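Local coordinates for OmpA family protein (Klebsiella pneumoniae subsp. pneumoniae, PDB 7RJJ), which probably binds peptidoglycan through this OmpA-like domain, which holds D-alanine, and so would help tie the outer membrane to the cell wall, at residues A[11-23]-A[63-75]. Residues are numbered along the deposited sequence; the frame is centred on the assembly and turned at random.
With DAL (D-alanine), chain C.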
loop_
_atom_site.group_PDB
_atom_site.type_symbol
_atom_site.label_atom_id
_atom_site.label_comp_id
_atom_site.label_asym_id
_atom_site.label_seq_id
_atom_site.Cartn_x
_atom_site.Cartn_y
_atom_site.Cartn_z
ATOM N N SER A 11 0.827 8.308 0.215
ATOM C CA SER A 11 -0.000 7.319 -0.526
ATOM C C SER A 11 0.655 7.012 -1.868
ATOM O O SER A 11 1.311 7.880 -2.437
ATOM C CB SER A 11 -1.392 7.859 -0.746
ATOM O OG SER A 11 -2.225 6.861 -1.314
HETATM N N MSE A 12 0.427 5.800 -2.388
HETATM C CA MSE A 12 0.994 5.372 -3.660
HETATM C C MSE A 12 -0.108 4.782 -4.542
HETATM O O MSE A 12 -0.535 3.648 -4.331
HETATM C CB MSE A 12 2.100 4.331 -3.431
HETATM C CG MSE A 12 3.397 4.893 -2.858
HETATM SE SE MSE A 12 4.763 3.484 -2.652
HETATM C CE MSE A 12 3.804 2.222 -1.510
ATOM N N SER A 13 -0.586 5.579 -5.509
ATOM C CA SER A 13 -1.608 5.161 -6.456
ATOM C C SER A 13 -0.919 4.450 -7.629
ATOM O O SER A 13 -0.682 5.112 -8.679
ATOM C CB SER A 13 -2.414 6.359 -6.900
ATOM O OG SER A 13 -2.998 7.007 -5.772
ATOM N N LEU A 14 -0.676 3.147 -7.483
ATOM C CA LEU A 14 0.137 2.343 -8.441
ATOM C C LEU A 14 -0.699 1.287 -9.165
ATOM O O LEU A 14 -0.071 0.312 -9.649
ATOM C CB LEU A 14 1.221 1.593 -7.647
ATOM C CG LEU A 14 2.033 2.395 -6.635
ATOM C CD1 LEU A 14 2.980 1.475 -5.864
ATOM C CD2 LEU A 14 2.799 3.515 -7.301
ATOM N N PHE A 15 -2.017 1.459 -9.298
ATOM C CA PHE A 15 -2.800 0.324 -9.859
ATOM C C PHE A 15 -3.901 0.737 -10.837
ATOM O O PHE A 15 -4.616 1.738 -10.589
ATOM C CB PHE A 15 -3.493 -0.430 -8.719
ATOM C CG PHE A 15 -2.559 -0.844 -7.619
ATOM C CD1 PHE A 15 -1.776 -1.980 -7.751
ATOM C CD2 PHE A 15 -2.421 -0.067 -6.480
ATOM C CE1 PHE A 15 -0.884 -2.341 -6.757
ATOM C CE2 PHE A 15 -1.525 -0.425 -5.491
ATOM C CZ PHE A 15 -0.765 -1.567 -5.628
ATOM N N ASP A 16 -4.014 -0.062 -11.912
ATOM C CA ASP A 16 -5.094 0.067 -12.919
ATOM C C ASP A 16 -6.293 -0.729 -12.398
ATOM O O ASP A 16 -6.098 -1.574 -11.469
ATOM C CB ASP A 16 -4.667 -0.438 -14.302
ATOM C CG ASP A 16 -3.619 0.440 -15.017
ATOM O OD1 ASP A 16 -3.620 1.674 -14.867
ATOM O OD2 ASP A 16 -2.739 -0.171 -15.665
ATOM N N THR A 17 -7.471 -0.453 -12.964
ATOM C CA THR A 17 -8.754 -1.098 -12.586
ATOM C C THR A 17 -8.595 -2.620 -12.491
ATOM O O THR A 17 -7.976 -3.202 -13.395
ATOM C CB THR A 17 -9.851 -0.730 -13.593
ATOM O OG1 THR A 17 -9.956 0.695 -13.587
ATOM C CG2 THR A 17 -11.189 -1.364 -13.278
ATOM N N GLY A 18 -9.079 -3.204 -11.387
ATOM C CA GLY A 18 -9.125 -4.661 -11.138
ATOM C C GLY A 18 -7.766 -5.338 -11.128
ATOM O O GLY A 18 -7.748 -6.585 -11.046
ATOM N N LYS A 19 -6.680 -4.566 -11.192
ATOM C CA LYS A 19 -5.303 -5.132 -11.193
ATOM C C LYS A 19 -4.650 -4.922 -9.826
ATOM O O LYS A 19 -4.982 -3.935 -9.161
ATOM C CB LYS A 19 -4.421 -4.452 -12.247
ATOM C CG LYS A 19 -4.841 -4.642 -13.699
ATOM C CD LYS A 19 -4.680 -6.057 -14.197
ATOM C CE LYS A 19 -5.056 -6.213 -15.657
ATOM N NZ LYS A 19 -4.206 -5.372 -16.535
ATOM N N TRP A 20 -3.741 -5.826 -9.457
ATOM C CA TRP A 20 -2.990 -5.738 -8.181
ATOM C C TRP A 20 -1.495 -5.715 -8.503
ATOM O O TRP A 20 -0.704 -5.530 -7.572
ATOM C CB TRP A 20 -3.375 -6.872 -7.218
ATOM C CG TRP A 20 -3.156 -8.256 -7.748
ATOM C CD1 TRP A 20 -2.024 -9.015 -7.654
ATOM C CD2 TRP A 20 -4.119 -9.064 -8.446
ATOM N NE1 TRP A 20 -2.207 -10.227 -8.267
ATOM C CE2 TRP A 20 -3.487 -10.291 -8.749
ATOM C CE3 TRP A 20 -5.444 -8.866 -8.853
ATOM C CZ2 TRP A 20 -4.143 -11.314 -9.433
ATOM C CZ3 TRP A 20 -6.090 -9.875 -9.532
ATOM C CH2 TRP A 20 -5.445 -11.084 -9.818
ATOM N N VAL A 21 -1.138 -5.910 -9.775
ATOM C CA VAL A 21 0.291 -5.831 -10.199
ATOM C C VAL A 21 0.697 -4.357 -10.175
ATOM O O VAL A 21 -0.182 -3.495 -10.396
ATOM C CB VAL A 21 0.525 -6.443 -11.592
ATOM C CG1 VAL A 21 0.379 -7.959 -11.569
ATOM C CG2 VAL A 21 -0.375 -5.811 -12.644
ATOM N N LEU A 22 1.969 -4.089 -9.877
ATOM C CA LEU A 22 2.461 -2.686 -9.811
ATOM C C LEU A 22 2.573 -2.145 -11.242
ATOM O O LEU A 22 3.468 -2.600 -11.968
ATOM C CB LEU A 22 3.784 -2.689 -9.043
ATOM C CG LEU A 22 3.646 -3.131 -7.584
ATOM C CD1 LEU A 22 4.994 -3.451 -6.964
ATOM C CD2 LEU A 22 2.912 -2.081 -6.768
ATOM N N LYS A 23 1.669 -1.226 -11.614
ATOM C CA LYS A 23 1.586 -0.677 -13.001
ATOM C C LYS A 23 2.914 -0.059 -13.431
ATOM O O LYS A 23 3.744 0.326 -12.606
ATOM C CB LYS A 23 0.494 0.395 -13.120
ATOM C CG LYS A 23 0.830 1.741 -12.488
ATOM C CD LYS A 23 -0.223 2.824 -12.691
ATOM C CE LYS A 23 0.186 4.131 -12.043
ATOM N NZ LYS A 23 -0.819 5.199 -12.237
ATOM N N LEU A 63 -9.249 -7.560 -3.451
ATOM C CA LEU A 63 -8.353 -6.768 -4.334
ATOM C C LEU A 63 -7.459 -5.847 -3.496
ATOM O O LEU A 63 -6.247 -5.808 -3.779
ATOM C CB LEU A 63 -9.204 -5.946 -5.303
ATOM C CG LEU A 63 -8.428 -4.982 -6.197
ATOM C CD1 LEU A 63 -7.323 -5.709 -6.941
ATOM C CD2 LEU A 63 -9.355 -4.267 -7.167
ATOM N N SER A 64 -8.042 -5.136 -2.525
ATOM C CA SER A 64 -7.255 -4.207 -1.674
ATOM C C SER A 64 -6.137 -4.977 -0.966
ATOM O O SER A 64 -5.021 -4.449 -0.838
ATOM C CB SER A 64 -8.143 -3.477 -0.691
ATOM O OG SER A 64 -8.595 -4.326 0.366
ATOM N N LEU A 65 -6.426 -6.203 -0.551
ATOM C CA LEU A 65 -5.416 -7.001 0.181
ATOM C C LEU A 65 -4.343 -7.481 -0.805
ATOM O O LEU A 65 -3.155 -7.454 -0.430
ATOM C CB LEU A 65 -6.145 -8.153 0.876
ATOM C CG LEU A 65 -5.395 -8.843 2.003
ATOM C CD1 LEU A 65 -5.034 -7.858 3.119
ATOM C CD2 LEU A 65 -6.244 -9.981 2.534
ATOM N N LYS A 66 -4.732 -7.855 -2.031
ATOM C CA LYS A 66 -3.713 -8.307 -3.021
ATOM C C LYS A 66 -2.778 -7.139 -3.362
ATOM O O LYS A 66 -1.585 -7.381 -3.614
ATOM C CB LYS A 66 -4.355 -8.897 -4.281
ATOM C CG LYS A 66 -5.064 -10.232 -4.080
ATOM C CD LYS A 66 -5.411 -10.943 -5.371
ATOM C CE LYS A 66 -5.971 -12.328 -5.146
ATOM N NZ LYS A 66 -6.284 -13.017 -6.422
ATOM N N ARG A 67 -3.289 -5.909 -3.319
ATOM C CA ARG A 67 -2.457 -4.724 -3.647
ATOM C C ARG A 67 -1.428 -4.524 -2.538
ATOM O O ARG A 67 -0.280 -4.195 -2.858
ATOM C CB ARG A 67 -3.337 -3.489 -3.831
ATOM C CG ARG A 67 -4.105 -3.513 -5.147
ATOM C CD ARG A 67 -5.141 -2.420 -5.293
ATOM N NE ARG A 67 -5.584 -2.439 -6.685
ATOM C CZ ARG A 67 -6.639 -1.801 -7.184
ATOM N NH1 ARG A 67 -7.427 -1.068 -6.405
ATOM N NH2 ARG A 67 -6.890 -1.909 -8.478
ATOM N N ALA A 68 -1.861 -4.682 -1.290
ATOM C CA ALA A 68 -0.931 -4.546 -0.148
ATOM C C ALA A 68 0.120 -5.655 -0.264
ATOM O O ALA A 68 1.294 -5.360 -0.089
ATOM C CB ALA A 68 -1.691 -4.623 1.151
ATOM N N GLU A 69 -0.289 -6.848 -0.689
ATOM C CA GLU A 69 0.683 -7.971 -0.834
ATOM C C GLU A 69 1.682 -7.682 -1.969
ATOM O O GLU A 69 2.849 -8.066 -1.807
ATOM C CB GLU A 69 -0.051 -9.289 -1.052
ATOM C CG GLU A 69 -0.816 -9.740 0.178
ATOM C CD GLU A 69 -1.715 -10.941 -0.050
ATOM O OE1 GLU A 69 -1.909 -11.325 -1.219
ATOM O OE2 GLU A 69 -2.238 -11.478 0.942
ATOM N N SER A 70 1.243 -7.067 -3.073
ATOM C CA SER A 70 2.173 -6.740 -4.197
ATOM C C SER A 70 3.267 -5.780 -3.705
ATOM O O SER A 70 4.437 -5.980 -4.069
ATOM C CB SER A 70 1.453 -6.162 -5.391
ATOM O OG SER A 70 0.618 -7.128 -6.015
ATOM N N VAL A 71 2.880 -4.750 -2.945
ATOM C CA VAL A 71 3.844 -3.756 -2.384
ATOM C C VAL A 71 4.726 -4.456 -1.347
ATOM O O VAL A 71 5.950 -4.279 -1.423
ATOM C CB VAL A 71 3.108 -2.525 -1.826
ATOM C CG1 VAL A 71 4.025 -1.598 -1.054
ATOM C CG2 VAL A 71 2.407 -1.757 -2.934
ATOM N N ARG A 72 4.140 -5.264 -0.459
ATOM C CA ARG A 72 4.966 -6.011 0.527
ATOM C C ARG A 72 6.012 -6.824 -0.241
ATOM O O ARG A 72 7.219 -6.685 0.056
ATOM C CB ARG A 72 4.115 -6.958 1.383
ATOM C CG ARG A 72 4.922 -7.899 2.268
ATOM C CD ARG A 72 4.089 -9.066 2.751
ATOM N NE ARG A 72 3.711 -9.905 1.621
ATOM C CZ ARG A 72 2.695 -10.752 1.604
ATOM N NH1 ARG A 72 1.906 -10.876 2.656
ATOM N NH2 ARG A 72 2.438 -11.439 0.504
ATOM N N ASP A 73 5.563 -7.583 -1.240
ATOM C CA ASP A 73 6.462 -8.468 -2.032
ATOM C C ASP A 73 7.586 -7.648 -2.681
ATOM O O ASP A 73 8.737 -8.124 -2.687
ATOM C CB ASP A 73 5.700 -9.232 -3.120
ATOM C CG ASP A 73 4.733 -10.294 -2.628
ATOM O OD1 ASP A 73 4.622 -10.483 -1.400
ATOM O OD2 ASP A 73 4.095 -10.933 -3.502
ATOM N N TRP A 74 7.267 -6.460 -3.200
ATOM C CA TRP A 74 8.324 -5.633 -3.838
ATOM C C TRP A 74 9.345 -5.202 -2.785
ATOM O O TRP A 74 10.552 -5.346 -2.982
ATOM C CB TRP A 74 7.711 -4.427 -4.553
ATOM C CG TRP A 74 8.686 -3.662 -5.394
ATOM C CD1 TRP A 74 8.895 -3.802 -6.736
ATOM C CD2 TRP A 74 9.589 -2.631 -4.951
ATOM N NE1 TRP A 74 9.844 -2.916 -7.163
ATOM C CE2 TRP A 74 10.305 -2.199 -6.088
ATOM C CE3 TRP A 74 9.867 -2.037 -3.716
ATOM C CZ2 TRP A 74 11.272 -1.195 -6.020
ATOM C CZ3 TRP A 74 10.821 -1.044 -3.650
ATOM C CH2 TRP A 74 11.515 -0.633 -4.787
HETATM N N MSE A 75 8.854 -4.694 -1.652
HETATM C CA MSE A 75 9.737 -4.207 -0.602
HETATM C C MSE A 75 10.633 -5.333 -0.086
HETATM O O MSE A 75 11.814 -5.126 0.170
HETATM C CB MSE A 75 8.926 -3.629 0.557
HETATM C CG MSE A 75 8.086 -2.437 0.194
HETATM SE SE MSE A 75 9.159 -0.860 -0.231
HETATM C CE MSE A 75 7.769 0.256 -1.030
HETATM N N DAL C . -12.808 -1.145 -7.740
HETATM C CA DAL C . -11.917 -1.321 -8.927
HETATM C CB DAL C . -12.129 -2.685 -9.530
HETATM C C DAL C . -10.454 -1.101 -8.519
HETATM O O DAL C . -9.535 -1.478 -9.244
HETATM O OXT DAL C . -10.149 -0.521 -7.472
#
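R67 reaches from helix 57-77 to K19 O and to D-alanine at once, an example of one arginine serving both a loop and a ligand in the peptidoglycan-binding pocket of an OmpA-like domain. Its NE and NH2 grip K19 O side-on, at 3.0 and 2.9 Å, with the oxygen close to the guanidinium plane. NH2 also donates to O of the D-alanine carboxylate and NH1 to its OXT (3.0 Å). G18 N, in the type II turn from D16 to K19, is a second donor to the D-alanine O, at 2.8 Å, while D52, V54 and N60 bind the ligand from elsewhere in the chain. NH1 of R67 has a further acceptor in H50 O, which should help fix the guanidinium's rotation. L63 CD2 lies over the guanidinium, 3.5 Å from the ligand O.

The extended R67 chain runs across the F15 ring, CG standing over its centre (3.7 Å to the centroid), with L14 CB off-centre on the opposite face. One turn along helix 57-77, S70 OG donates to W20 O from above the carbonyl plane. With chi1 at 58°, W20 swings its indole alongside K66, whose CD covers the six-membered ring and whose NZ makes a cation-pi contact. Deeper in, V71 CG2 meets F15 CZ and L22 CD2, while its CG1 meets CE of selenomethionine M12; V112 also touches V71. Farther along the helix, L22 CD1 touches W74 CB at 3.8 Å.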